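Local coordinates for hypothetical multiheme protein (Ignicoccus hospitalis KIN4/I, PDB 4QO5), which is a membrane-associated octaheme cytochrome c whose function is not established, though its eight c-type hemes are consistent with electron transfer, at residues 244-255 with 482-491; 315-323 with 473-482. One frame throughout, in Å; residues are numbered along the deposited sequence.

In the fold
Both contacts are built on helix 464-485, which lends its C-terminal end and the loop after it to interaction 1 and its preceding turns to interaction 2. Their centres lie about 14 Å apart, and Tyr482 belongs to both. In chain order 244-255 comes first, then 315-323, then the helix, which meets partners lying 227 and 150 residues before it in sequence. The two also touch directly, Val244 packing on Phe317 and Ala485 on Leu316. Buried between several hemes, the adjoining contacts line neighbouring heme pockets: interaction 1 carries axial ligands of the chain H heme and of a neighbouring heme, while interaction 2 holds propionates of the chain E heme.

Interaction 1: 244-255 with 482-491; sequences VPAFNVWKESKH and YGTAMNGQDW. With HEC (heme c), chain H.
Glu252 reaches across from helix 246-252 and grips three successive backbone N-H groups with one carboxylate. Glu252 OE1 accepts from Asp490 N (2.9 Å) on its syn lone pair. Glu252 OE2 takes two bonds: Gln489 N comes from well above the carboxylate plane at 2.8 Å, and Trp491 N arrives on the syn side at 3.1 Å, nearly straight at 169°. With chi1 at 66°, CG sits between the backbone N and carbonyl carbon, and the extended chain beyond it carries the carboxylate to the N-H groups of 489-491. Two waters add bridges: water 1 joins Ser253 OG, His255 ND1 and Met486 O, and water 2 links Lys254 N to Asn487 O.

The apolar part centres on Trp491. Asn248 CB lies over one face of the Trp491 ring, 3.4 Å from the centroid of its six-membered ring in a CH-pi contact, while Pro245 CB touches Trp491 CD1 at 3.5 Å. Asp241 N bonds Asn248 OD1, and Asp241 OD2 bonds Trp491 NE1. Val249 straddles the junction, CG1 against Met486 CB and CG2 against Trp491 CB. The Tyr482 ring presents its edge to Ala246 N, and Pro245 CD meets Tyr482 CD2 at 3.5 Å.

Toward the heme of chain H, Met486 SD binds the iron at 2.4 Å, opposite His288, and Ala246 CB packs on the porphyrin beside it. His255 serves another heme, sharing its iron with His411, and its imidazole crosses the Asn487 amide with planes 69° apart. This is His/Met and bis-His axial ligation at neighbouring sites, as found in multiheme cytochromes c.

Interaction 2: 315-323 with 473-482; sequences RLFGLIYAH and WLFYSNSIRY. With HEC (heme c), chain E.
The loop joining strands 314-315 and 323-324 of an antiparallel hairpin lies between two heme pockets and is pinned to helix 464-485 chiefly by Asn478 and Arg481. Asn478 OD1 accepts from Gly318 N at 2.9 Å, in the carbonyl plane on a lone pair, and also from Arg481 NH2 at 2.8 Å. Arg481 bends at chi3 (-74°), which turns its guanidinium to the loop: Arg481 NE donates to Leu316 O at 2.7 Å, and NH2 adds a weak bond to the same oxygen. Ala322 CB covers one guanidinium face. Leu316 N and Phe317 N hold a propionate of the chain H heme.

Further along, Ile320 sets CB over the five-membered ring of Trp473, 3.8 Å from its centroid. The Phe317 ring is sandwiched: water 3, bridging Gly318 O and Asn478 ND2, sits over its centre, and the porphyrin rim of chain E, around CHA, lies offset over the other face. Leu474 CD1 touches Phe317 CZ.

Arg315 spans both propionates of that heme, NE bonding O2D at 2.9 Å and NH1 bonding O2A; Tyr482 OH lies doubtfully close, 2.4 Å, to O1D. Water 5 lies 2.5 Å from its iron, which His171 also binds: a His/water c-type heme.

Interaction 1: 244-255 with 482-491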
loop_
_atom_site.group_PDB
_atom_site.type_symbol
_atom_site.label_atom_id
_atom_site.label_comp_id
_atom_site.label_asym_id
_atom_site.label_seq_id
_atom_site.Cartn_x
_atom_site.Cartn_y
_atom_site.Cartn_z
ATOM N N VAL A 244 -12.097 1.938 -5.797
ATOM C CA VAL A 244 -11.757 2.997 -6.740
ATOM C C VAL A 244 -10.239 3.184 -6.801
ATOM O O VAL A 244 -9.739 4.283 -6.594
ATOM C CB VAL A 244 -12.474 4.332 -6.342
ATOM C CG1 VAL A 244 -13.978 4.252 -6.625
ATOM C CG2 VAL A 244 -12.259 4.652 -4.851
ATOM N N PRO A 245 -9.499 2.111 -7.152
ATOM C CA PRO A 245 -8.057 2.034 -6.881
ATOM C C PRO A 245 -7.188 2.841 -7.837
ATOM O O PRO A 245 -6.152 2.329 -8.272
ATOM C CB PRO A 245 -7.753 0.553 -7.098
ATOM C CG PRO A 245 -8.686 0.165 -8.240
ATOM C CD PRO A 245 -9.984 0.917 -7.871
ATOM N N ALA A 246 -7.594 4.053 -8.193
ATOM C CA ALA A 246 -6.788 4.827 -9.128
ATOM C C ALA A 246 -5.386 5.150 -8.570
ATOM O O ALA A 246 -4.387 5.033 -9.293
ATOM C CB ALA A 246 -7.537 6.069 -9.606
ATOM N N PHE A 247 -5.288 5.467 -7.279
ATOM C CA PHE A 247 -3.981 5.737 -6.694
ATOM C C PHE A 247 -3.067 4.521 -6.757
ATOM O O PHE A 247 -1.879 4.639 -7.056
ATOM C CB PHE A 247 -4.091 6.220 -5.238
ATOM C CG PHE A 247 -2.767 6.488 -4.601
ATOM C CD1 PHE A 247 -2.085 7.659 -4.878
ATOM C CD2 PHE A 247 -2.195 5.566 -3.731
ATOM C CE1 PHE A 247 -0.865 7.926 -4.302
ATOM C CE2 PHE A 247 -0.965 5.819 -3.151
ATOM C CZ PHE A 247 -0.298 7.008 -3.433
ATOM N N ASN A 248 -3.626 3.351 -6.473
ATOM C CA ASN A 248 -2.828 2.134 -6.359
ATOM C C ASN A 248 -2.356 1.688 -7.722
ATOM O O ASN A 248 -1.217 1.271 -7.896
ATOM C CB ASN A 248 -3.670 1.032 -5.754
ATOM C CG ASN A 248 -4.305 1.440 -4.432
ATOM O OD1 ASN A 248 -5.382 2.040 -4.405
ATOM N ND2 ASN A 248 -3.641 1.111 -3.331
ATOM N N VAL A 249 -3.255 1.801 -8.691
ATOM C CA VAL A 249 -2.934 1.496 -10.084
ATOM C C VAL A 249 -1.825 2.419 -10.575
ATOM O O VAL A 249 -0.840 1.972 -11.167
ATOM C CB VAL A 249 -4.176 1.675 -10.971
ATOM C CG1 VAL A 249 -3.771 1.770 -12.440
ATOM C CG2 VAL A 249 -5.147 0.500 -10.767
ATOM N N TRP A 250 -1.988 3.715 -10.349
ATOM C CA TRP A 250 -0.978 4.675 -10.795
ATOM C C TRP A 250 0.380 4.441 -10.140
ATOM O O TRP A 250 1.407 4.535 -10.794
ATOM C CB TRP A 250 -1.443 6.091 -10.508
ATOM C CG TRP A 250 -0.513 7.157 -10.993
ATOM C CD1 TRP A 250 -0.509 7.733 -12.214
ATOM C CD2 TRP A 250 0.543 7.773 -10.249
ATOM N NE1 TRP A 250 0.499 8.682 -12.289
ATOM C CE2 TRP A 250 1.147 8.729 -11.083
ATOM C CE3 TRP A 250 1.036 7.606 -8.950
ATOM C CZ2 TRP A 250 2.227 9.517 -10.664
ATOM C CZ3 TRP A 250 2.102 8.380 -8.539
ATOM C CH2 TRP A 250 2.684 9.321 -9.380
ATOM N N LYS A 251 0.381 4.190 -8.832
ATOM C CA LYS A 251 1.620 3.918 -8.116
ATOM C C LYS A 251 2.409 2.752 -8.722
ATOM O O LYS A 251 3.640 2.806 -8.792
ATOM C CB LYS A 251 1.347 3.669 -6.618
ATOM N N GLU A 252 1.715 1.698 -9.153
ATOM C CA GLU A 252 2.420 0.555 -9.748
ATOM C C GLU A 252 2.765 0.781 -11.221
ATOM O O GLU A 252 3.640 0.117 -11.760
ATOM C CB GLU A 252 1.656 -0.775 -9.547
ATOM C CG GLU A 252 0.321 -0.886 -10.277
ATOM C CD GLU A 252 -0.159 -2.334 -10.458
ATOM O OE1 GLU A 252 0.688 -3.248 -10.559
ATOM O OE2 GLU A 252 -1.390 -2.559 -10.535
ATOM N N SER A 253 2.091 1.727 -11.866
ATOM C CA SER A 253 2.350 2.030 -13.269
ATOM C C SER A 253 3.716 2.664 -13.462
ATOM O O SER A 253 4.260 3.264 -12.545
ATOM C CB SER A 253 1.289 3.004 -13.815
ATOM O OG SER A 253 1.523 4.348 -13.390
ATOM N N LYS A 254 4.276 2.529 -14.661
ATOM C CA LYS A 254 5.565 3.153 -14.929
ATOM C C LYS A 254 5.514 4.671 -14.787
ATOM O O LYS A 254 6.496 5.281 -14.357
ATOM C CB LYS A 254 6.108 2.729 -16.307
ATOM C CG LYS A 254 6.256 1.214 -16.426
ATOM C CD LYS A 254 6.879 0.774 -17.762
ATOM C CE LYS A 254 8.395 0.866 -17.742
ATOM N NZ LYS A 254 8.996 0.239 -18.975
ATOM N N HIS A 255 4.388 5.295 -15.140
ATOM C CA HIS A 255 4.235 6.727 -14.923
ATOM C C HIS A 255 4.517 7.052 -13.456
ATOM O O HIS A 255 5.249 7.990 -13.145
ATOM C CB HIS A 255 2.808 7.166 -15.189
ATOM C CG HIS A 255 2.390 7.006 -16.612
ATOM N ND1 HIS A 255 1.125 6.601 -16.969
ATOM C CD2 HIS A 255 3.073 7.182 -17.764
ATOM C CE1 HIS A 255 1.042 6.537 -18.286
ATOM N NE2 HIS A 255 2.202 6.899 -18.785
ATOM N N TYR A 482 -9.986 0.009 -14.280
ATOM C CA TYR A 482 -9.053 1.048 -13.845
ATOM C C TYR A 482 -7.611 0.717 -14.242
ATOM O O TYR A 482 -6.853 1.595 -14.692
ATOM C CB TYR A 482 -9.084 1.174 -12.314
ATOM C CG TYR A 482 -10.106 2.137 -11.747
ATOM C CD1 TYR A 482 -11.416 2.170 -12.209
ATOM C CD2 TYR A 482 -9.756 2.996 -10.720
ATOM C CE1 TYR A 482 -12.352 3.055 -11.647
ATOM C CE2 TYR A 482 -10.679 3.874 -10.158
ATOM C CZ TYR A 482 -11.963 3.904 -10.626
ATOM O OH TYR A 482 -12.861 4.788 -10.048
ATOM N N GLY A 483 -7.220 -0.532 -13.998
ATOM C CA GLY A 483 -5.857 -0.990 -14.236
ATOM C C GLY A 483 -5.523 -0.961 -15.716
ATOM O O GLY A 483 -4.399 -0.654 -16.109
ATOM N N THR A 484 -6.521 -1.254 -16.541
ATOM C CA THR A 484 -6.327 -1.231 -18.004
ATOM C C THR A 484 -6.217 0.218 -18.464
ATOM O O THR A 484 -5.310 0.571 -19.197
ATOM C CB THR A 484 -7.474 -1.940 -18.715
ATOM O OG1 THR A 484 -7.588 -3.270 -18.195
ATOM C CG2 THR A 484 -7.237 -1.997 -20.240
ATOM N N ALA A 485 -7.115 1.074 -17.973
ATOM C CA ALA A 485 -7.105 2.482 -18.352
ATOM C C ALA A 485 -5.814 3.193 -17.967
ATOM O O ALA A 485 -5.342 4.061 -18.703
ATOM C CB ALA A 485 -8.301 3.214 -17.727
ATOM N N MET A 486 -5.252 2.849 -16.803
ATOM C CA MET A 486 -4.149 3.637 -16.262
ATOM C C MET A 486 -2.866 2.825 -16.011
ATOM O O MET A 486 -2.034 3.215 -15.186
ATOM C CB MET A 486 -4.591 4.357 -14.988
ATOM C CG MET A 486 -5.540 5.520 -15.323
ATOM S SD MET A 486 -6.312 6.170 -13.832
ATOM C CE MET A 486 -7.592 4.922 -13.567
ATOM N N ASN A 487 -2.751 1.708 -16.725
ATOM C CA ASN A 487 -1.506 0.952 -16.831
ATOM C C ASN A 487 -1.089 0.278 -15.538
ATOM O O ASN A 487 0.075 0.353 -15.137
ATOM C CB ASN A 487 -0.381 1.859 -17.330
ATOM C CG ASN A 487 -0.778 2.635 -18.550
ATOM O OD1 ASN A 487 -1.257 2.064 -19.526
ATOM N ND2 ASN A 487 -0.630 3.949 -18.489
ATOM N N GLY A 488 -2.043 -0.390 -14.896
ATOM C CA GLY A 488 -1.746 -1.190 -13.730
ATOM C C GLY A 488 -1.281 -2.564 -14.177
ATOM O O GLY A 488 -1.224 -2.864 -15.372
ATOM N N GLN A 489 -0.933 -3.393 -13.208
ATOM C CA GLN A 489 -0.545 -4.765 -13.464
ATOM C C GLN A 489 -1.239 -5.679 -12.454
ATOM O O GLN A 489 -2.124 -6.453 -12.812
ATOM C CB GLN A 489 0.980 -4.914 -13.390
ATOM C CG GLN A 489 1.734 -4.242 -14.551
ATOM C CD GLN A 489 2.100 -2.790 -14.269
ATOM O OE1 GLN A 489 2.042 -2.324 -13.127
ATOM N NE2 GLN A 489 2.481 -2.068 -15.312
ATOM N N ASP A 490 -0.874 -5.576 -11.181
ATOM C CA ASP A 490 -1.471 -6.498 -10.215
ATOM C C ASP A 490 -2.916 -6.161 -9.856
ATOM O O ASP A 490 -3.675 -7.053 -9.482
ATOM C CB ASP A 490 -0.584 -6.719 -8.982
ATOM C CG ASP A 490 -0.561 -8.185 -8.541
ATOM O OD1 ASP A 490 -1.130 -9.053 -9.251
ATOM O OD2 ASP A 490 0.070 -8.481 -7.507
ATOM N N TRP A 491 -3.323 -4.901 -10.017
ATOM C CA TRP A 491 -4.727 -4.563 -9.781
ATOM C C TRP A 491 -5.647 -5.180 -10.837
ATOM O O TRP A 491 -6.841 -5.333 -10.617
ATOM C CB TRP A 491 -4.952 -3.041 -9.623
ATOM C CG TRP A 491 -5.109 -2.705 -8.185
ATOM C CD1 TRP A 491 -6.274 -2.612 -7.492
ATOM C CD2 TRP A 491 -4.058 -2.532 -7.235
ATOM N NE1 TRP A 491 -6.014 -2.361 -6.163
ATOM C CE2 TRP A 491 -4.658 -2.294 -5.983
ATOM C CE3 TRP A 491 -2.663 -2.533 -7.327
ATOM C CZ2 TRP A 491 -3.913 -2.074 -4.824
ATOM C CZ3 TRP A 491 -1.924 -2.304 -6.185
ATOM C CH2 TRP A 491 -2.544 -2.078 -4.949
HETATM FE FE HEC H . -7.146 8.339 -14.385
HETATM C CHA HEC H . -10.037 6.886 -15.573
HETATM C CHB HEC H . -8.671 9.057 -11.409
HETATM C CHC HEC H . -4.125 9.037 -13.040
HETATM C CHD HEC H . -5.872 8.514 -17.480
HETATM N NA HEC H . -8.989 8.047 -13.654
HETATM C C1A HEC H . -10.021 7.347 -14.265
HETATM C C2A HEC H . -11.080 7.173 -13.303
HETATM C C3A HEC H . -10.702 7.745 -12.145
HETATM C C4A HEC H . -9.387 8.325 -12.341
HETATM C CMA HEC H . -11.497 7.829 -10.818
HETATM C CAA HEC H . -12.392 6.412 -13.598
HETATM C CBA HEC H . -13.539 7.421 -13.745
HETATM C CGA HEC H . -14.701 6.619 -14.271
HETATM O O1A HEC H . -15.408 5.975 -13.455
HETATM O O2A HEC H . -14.884 6.592 -15.517
HETATM N NB HEC H . -6.553 8.996 -12.600
HETATM C C1B HEC H . -7.321 9.102 -11.461
HETATM C C2B HEC H . -6.461 9.133 -10.332
HETATM C C3B HEC H . -5.219 9.068 -10.830
HETATM C C4B HEC H . -5.251 9.019 -12.249
HETATM C CMB HEC H . -7.023 9.235 -8.882
HETATM C CAB HEC H . -3.822 8.988 -10.246
HETATM C CBB HEC H . -3.759 8.188 -8.940
HETATM N NC HEC H . -5.400 8.819 -15.074
HETATM C C1C HEC H . -4.203 8.972 -14.402
HETATM C C2C HEC H . -3.158 9.306 -15.348
HETATM C C3C HEC H . -3.638 8.843 -16.519
HETATM C C4C HEC H . -5.053 8.721 -16.401
HETATM C CMC HEC H . -1.691 9.225 -14.875
HETATM C CAC HEC H . -3.063 8.752 -17.951
HETATM C CBC HEC H . -1.551 8.534 -18.104
HETATM N ND HEC H . -7.852 7.794 -16.237
HETATM C C1D HEC H . -7.105 7.930 -17.396
HETATM C C2D HEC H . -7.843 7.399 -18.501
HETATM C C3D HEC H . -9.128 6.865 -17.905
HETATM C C4D HEC H . -9.060 7.167 -16.487
HETATM C CMD HEC H . -7.380 7.339 -19.974
HETATM C CAD HEC H . -10.313 6.226 -18.637
HETATM C CBD HEC H . -11.152 7.443 -19.084
HETATM C CGD HEC H . -12.598 7.046 -19.206
HETATM O O1D HEC H . -13.003 6.073 -18.529
HETATM O O2D HEC H . -13.357 7.694 -19.980
HETATM O O HOH W 1 -0.541 5.586 -15.002
HETATM O O HOH W 2 2.719 0.686 -16.335
#

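Interaction 2: 315-323 with 473-482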
loop_
_atom_site.group_PDB
_atom_site.type_symbol
_atom_site.label_atom_id
_atom_site.label_comp_id
_atom_site.label_asym_id
_atom_site.label_seq_id
_atom_site.Cartn_x
_atom_site.Cartn_y
_atom_site.Cartn_z
ATOM N N ARG A 315 -17.861 5.595 -18.203
ATOM C CA ARG A 315 -17.777 5.445 -16.743
ATOM C C ARG A 315 -17.271 4.052 -16.403
ATOM O O ARG A 315 -17.957 3.059 -16.659
ATOM C CB ARG A 315 -19.145 5.679 -16.088
ATOM C CG ARG A 315 -19.086 5.722 -14.544
ATOM C CD ARG A 315 -18.965 7.151 -14.063
ATOM N NE ARG A 315 -18.671 7.292 -12.635
ATOM C CZ ARG A 315 -19.574 7.604 -11.710
ATOM N NH1 ARG A 315 -20.854 7.789 -12.036
ATOM N NH2 ARG A 315 -19.198 7.740 -10.448
ATOM N N LEU A 316 -16.070 3.982 -15.833
ATOM C CA LEU A 316 -15.438 2.703 -15.492
ATOM C C LEU A 316 -15.967 2.128 -14.183
ATOM O O LEU A 316 -15.798 0.935 -13.924
ATOM C CB LEU A 316 -13.918 2.859 -15.374
ATOM C CG LEU A 316 -13.151 3.358 -16.602
ATOM C CD1 LEU A 316 -11.644 3.255 -16.341
ATOM C CD2 LEU A 316 -13.550 2.599 -17.873
ATOM N N PHE A 317 -16.581 2.983 -13.355
ATOM C CA PHE A 317 -17.224 2.560 -12.119
ATOM C C PHE A 317 -18.572 1.943 -12.471
ATOM O O PHE A 317 -19.499 2.646 -12.894
ATOM C CB PHE A 317 -17.416 3.786 -11.220
ATOM C CG PHE A 317 -17.793 3.479 -9.797
ATOM C CD1 PHE A 317 -19.108 3.599 -9.380
ATOM C CD2 PHE A 317 -16.825 3.136 -8.861
ATOM C CE1 PHE A 317 -19.471 3.354 -8.074
ATOM C CE2 PHE A 317 -17.179 2.891 -7.545
ATOM C CZ PHE A 317 -18.505 3.005 -7.145
ATOM N N GLY A 318 -18.693 0.635 -12.289
ATOM C CA GLY A 318 -19.867 -0.087 -12.759
ATOM C C GLY A 318 -21.119 0.184 -11.943
ATOM O O GLY A 318 -21.114 0.090 -10.703
ATOM N N LEU A 319 -22.205 0.527 -12.628
ATOM C CA LEU A 319 -23.471 0.743 -11.936
ATOM C C LEU A 319 -24.653 0.067 -12.634
ATOM O O LEU A 319 -25.583 0.754 -13.066
ATOM C CB LEU A 319 -23.729 2.244 -11.797
ATOM C CG LEU A 319 -22.679 2.986 -10.959
ATOM C CD1 LEU A 319 -22.790 4.504 -11.138
ATOM C CD2 LEU A 319 -22.785 2.589 -9.474
ATOM N N ILE A 320 -24.633 -1.263 -12.759
ATOM C CA ILE A 320 -23.560 -2.129 -12.249
ATOM C C ILE A 320 -22.530 -2.425 -13.352
ATOM O O ILE A 320 -21.459 -2.974 -13.080
ATOM C CB ILE A 320 -24.130 -3.458 -11.738
ATOM C CG1 ILE A 320 -24.781 -4.214 -12.901
ATOM C CG2 ILE A 320 -25.110 -3.207 -10.580
ATOM C CD1 ILE A 320 -25.307 -5.587 -12.545
ATOM N N TYR A 321 -22.860 -2.040 -14.585
ATOM C CA TYR A 321 -21.946 -2.172 -15.727
ATOM C C TYR A 321 -21.247 -0.847 -16.034
ATOM O O TYR A 321 -21.761 0.216 -15.694
ATOM C CB TYR A 321 -22.723 -2.626 -16.963
ATOM C CG TYR A 321 -23.529 -3.883 -16.720
ATOM C CD1 TYR A 321 -22.901 -5.125 -16.637
ATOM C CD2 TYR A 321 -24.901 -3.829 -16.536
ATOM C CE1 TYR A 321 -23.631 -6.273 -16.404
ATOM C CE2 TYR A 321 -25.637 -4.972 -16.298
ATOM C CZ TYR A 321 -24.991 -6.196 -16.229
ATOM O OH TYR A 321 -25.717 -7.347 -15.990
ATOM N N ALA A 322 -20.092 -0.916 -16.691
ATOM C CA ALA A 322 -19.437 0.276 -17.214
ATOM C C ALA A 322 -20.314 0.793 -18.360
ATOM O O ALA A 322 -20.895 0.005 -19.117
ATOM C CB ALA A 322 -18.031 -0.047 -17.714
ATOM N N HIS A 323 -20.409 2.110 -18.477
ATOM C CA HIS A 323 -21.408 2.722 -19.360
ATOM C C HIS A 323 -20.929 4.077 -19.866
ATOM O O HIS A 323 -20.074 4.689 -19.263
ATOM C CB HIS A 323 -22.707 2.898 -18.588
ATOM C CG HIS A 323 -22.537 3.609 -17.284
ATOM N ND1 HIS A 323 -22.080 2.974 -16.150
ATOM C CD2 HIS A 323 -22.752 4.900 -16.931
ATOM C CE1 HIS A 323 -22.027 3.841 -15.153
ATOM N NE2 HIS A 323 -22.428 5.018 -15.599
ATOM N N TRP A 473 -18.711 -6.464 -9.318
ATOM C CA TRP A 473 -18.631 -5.192 -10.029
ATOM C C TRP A 473 -17.903 -4.089 -9.264
ATOM O O TRP A 473 -16.967 -3.485 -9.801
ATOM C CB TRP A 473 -19.998 -4.706 -10.553
ATOM C CG TRP A 473 -21.165 -4.849 -9.620
ATOM C CD1 TRP A 473 -21.950 -5.956 -9.448
ATOM C CD2 TRP A 473 -21.721 -3.827 -8.774
ATOM N NE1 TRP A 473 -22.941 -5.693 -8.523
ATOM C CE2 TRP A 473 -22.823 -4.396 -8.100
ATOM C CE3 TRP A 473 -21.384 -2.497 -8.512
ATOM C CZ2 TRP A 473 -23.593 -3.678 -7.182
ATOM C CZ3 TRP A 473 -22.150 -1.780 -7.589
ATOM C CH2 TRP A 473 -23.241 -2.377 -6.939
ATOM N N LEU A 474 -18.316 -3.833 -8.018
ATOM C CA LEU A 474 -17.762 -2.731 -7.238
ATOM C C LEU A 474 -16.258 -2.822 -6.982
ATOM O O LEU A 474 -15.572 -1.795 -6.896
ATOM C CB LEU A 474 -18.502 -2.603 -5.891
ATOM C CG LEU A 474 -18.140 -1.430 -4.993
ATOM C CD1 LEU A 474 -18.564 -0.124 -5.643
ATOM C CD2 LEU A 474 -18.805 -1.592 -3.624
ATOM N N PHE A 475 -15.743 -4.031 -6.822
ATOM C CA PHE A 475 -14.306 -4.184 -6.582
ATOM C C PHE A 475 -13.575 -4.670 -7.835
ATOM O O PHE A 475 -12.673 -4.008 -8.335
ATOM C CB PHE A 475 -14.008 -5.178 -5.447
ATOM C CG PHE A 475 -14.488 -4.746 -4.079
ATOM C CD1 PHE A 475 -15.060 -3.507 -3.871
ATOM C CD2 PHE A 475 -14.342 -5.612 -2.998
ATOM C CE1 PHE A 475 -15.488 -3.129 -2.604
ATOM C CE2 PHE A 475 -14.765 -5.242 -1.734
ATOM C CZ PHE A 475 -15.341 -3.999 -1.543
ATOM N N TYR A 476 -13.961 -5.836 -8.326
ATOM C CA TYR A 476 -13.099 -6.561 -9.275
ATOM C C TYR A 476 -13.208 -6.022 -10.704
ATOM O O TYR A 476 -12.188 -5.729 -11.333
ATOM C CB TYR A 476 -13.361 -8.071 -9.200
ATOM C CG TYR A 476 -13.281 -8.576 -7.769
ATOM C CD1 TYR A 476 -12.307 -8.093 -6.899
ATOM C CD2 TYR A 476 -14.193 -9.503 -7.282
ATOM C CE1 TYR A 476 -12.238 -8.528 -5.587
ATOM C CE2 TYR A 476 -14.132 -9.938 -5.955
ATOM C CZ TYR A 476 -13.154 -9.453 -5.124
ATOM O OH TYR A 476 -13.087 -9.900 -3.816
ATOM N N SER A 477 -14.432 -5.856 -11.200
ATOM C CA SER A 477 -14.603 -5.330 -12.560
ATOM C C SER A 477 -14.050 -3.918 -12.596
ATOM O O SER A 477 -13.356 -3.549 -13.534
ATOM C CB SER A 477 -16.064 -5.351 -13.010
ATOM O OG SER A 477 -16.551 -6.676 -13.118
ATOM N N ASN A 478 -14.346 -3.134 -11.559
ATOM C CA ASN A 478 -13.799 -1.784 -11.479
ATOM C C ASN A 478 -12.275 -1.767 -11.526
ATOM O O ASN A 478 -11.675 -0.983 -12.253
ATOM C CB ASN A 478 -14.263 -1.083 -10.205
ATOM C CG ASN A 478 -15.694 -0.579 -10.304
ATOM O OD1 ASN A 478 -16.342 -0.679 -11.355
ATOM N ND2 ASN A 478 -16.197 -0.040 -9.202
ATOM N N SER A 479 -11.647 -2.618 -10.724
ATOM C CA SER A 479 -10.192 -2.643 -10.674
ATOM C C SER A 479 -9.598 -3.024 -12.025
ATOM O O SER A 479 -8.591 -2.455 -12.457
ATOM C CB SER A 479 -9.698 -3.597 -9.589
ATOM O OG SER A 479 -9.939 -3.049 -8.303
ATOM N N ILE A 480 -10.229 -3.979 -12.694
ATOM C CA ILE A 480 -9.732 -4.418 -14.002
ATOM C C ILE A 480 -9.783 -3.285 -15.019
ATOM O O ILE A 480 -8.834 -3.060 -15.779
ATOM C CB ILE A 480 -10.537 -5.630 -14.520
ATOM C CG1 ILE A 480 -10.224 -6.858 -13.665
ATOM C CG2 ILE A 480 -10.197 -5.928 -16.001
ATOM C CD1 ILE A 480 -11.248 -7.974 -13.804
ATOM N N ARG A 481 -10.899 -2.559 -15.023
ATOM C CA ARG A 481 -11.071 -1.437 -15.927
ATOM C C ARG A 481 -10.109 -0.301 -15.572
ATOM O O ARG A 481 -9.467 0.258 -16.450
ATOM C CB ARG A 481 -12.525 -0.957 -15.904
ATOM C CG ARG A 481 -13.490 -1.987 -16.494
ATOM C CD ARG A 481 -14.913 -1.431 -16.577
ATOM N NE ARG A 481 -15.574 -1.344 -15.276
ATOM C CZ ARG A 481 -16.558 -2.152 -14.885
ATOM N NH1 ARG A 481 -16.977 -3.124 -15.678
ATOM N NH2 ARG A 481 -17.117 -1.996 -13.693
ATOM N N TYR A 482 -9.986 0.009 -14.280
ATOM C CA TYR A 482 -9.053 1.048 -13.845
ATOM C C TYR A 482 -7.611 0.717 -14.242
ATOM O O TYR A 482 -6.853 1.595 -14.692
ATOM C CB TYR A 482 -9.084 1.174 -12.314
ATOM C CG TYR A 482 -10.106 2.137 -11.747
ATOM C CD1 TYR A 482 -11.416 2.170 -12.209
ATOM C CD2 TYR A 482 -9.756 2.996 -10.720
ATOM C CE1 TYR A 482 -12.352 3.055 -11.647
ATOM C CE2 TYR A 482 -10.679 3.874 -10.158
ATOM C CZ TYR A 482 -11.963 3.904 -10.626
ATOM O OH TYR A 482 -12.861 4.788 -10.048
HETATM FE FE HEC E . -18.174 5.868 -3.064
HETATM C CHA HEC E . -18.622 6.689 -6.417
HETATM C CHB HEC E . -21.173 4.222 -3.145
HETATM C CHC HEC E . -17.715 4.840 0.188
HETATM C CHD HEC E . -14.980 7.014 -3.168
HETATM N NA HEC E . -19.577 5.492 -4.529
HETATM C C1A HEC E . -19.641 6.011 -5.801
HETATM C C2A HEC E . -20.949 5.714 -6.351
HETATM C C3A HEC E . -21.623 5.027 -5.430
HETATM C C4A HEC E . -20.779 4.871 -4.280
HETATM C CMA HEC E . -23.049 4.445 -5.498
HETATM C CAA HEC E . -21.477 6.136 -7.742
HETATM C CBA HEC E . -22.369 7.352 -7.466
HETATM C CGA HEC E . -22.903 7.992 -8.728
HETATM O O1A HEC E . -24.138 7.933 -8.961
HETATM O O2A HEC E . -22.093 8.561 -9.495
HETATM N NB HEC E . -19.240 4.792 -1.770
HETATM C C1B HEC E . -20.440 4.160 -1.990
HETATM C C2B HEC E . -20.873 3.506 -0.783
HETATM C C3B HEC E . -19.874 3.620 0.101
HETATM C C4B HEC E . -18.868 4.483 -0.472
HETATM C CMB HEC E . -22.150 2.633 -0.702
HETATM C CAB HEC E . -19.669 3.056 1.527
HETATM C CBB HEC E . -20.454 1.808 1.984
HETATM N NC HEC E . -16.675 5.845 -1.746
HETATM C C1C HEC E . -16.675 5.491 -0.415
HETATM C C2C HEC E . -15.505 6.060 0.222
HETATM C C3C HEC E . -14.745 6.485 -0.799
HETATM C C4C HEC E . -15.485 6.472 -2.005
HETATM C CMC HEC E . -15.103 5.693 1.675
HETATM C CAC HEC E . -13.355 7.077 -0.953
HETATM C CBC HEC E . -12.304 6.157 -0.261
HETATM N ND HEC E . -16.992 6.726 -4.549
HETATM C C1D HEC E . -15.674 7.100 -4.358
HETATM C C2D HEC E . -15.131 7.561 -5.608
HETATM C C3D HEC E . -16.255 7.446 -6.626
HETATM C C4D HEC E . -17.373 6.921 -5.884
HETATM C CMD HEC E . -13.706 8.064 -5.857
HETATM C CAD HEC E . -16.204 7.776 -8.137
HETATM C CBD HEC E . -15.458 6.629 -8.812
HETATM C CGD HEC E . -15.538 6.729 -10.311
HETATM O O1D HEC E . -14.707 6.069 -10.984
HETATM O O2D HEC E . -16.411 7.455 -10.835
HETATM O O HOH W 3 -19.069 0.229 -8.935
HETATM O O HOH W 4 -19.169 -4.138 -13.862
HETATM O O HOH W 5 -17.051 3.730 -3.772
#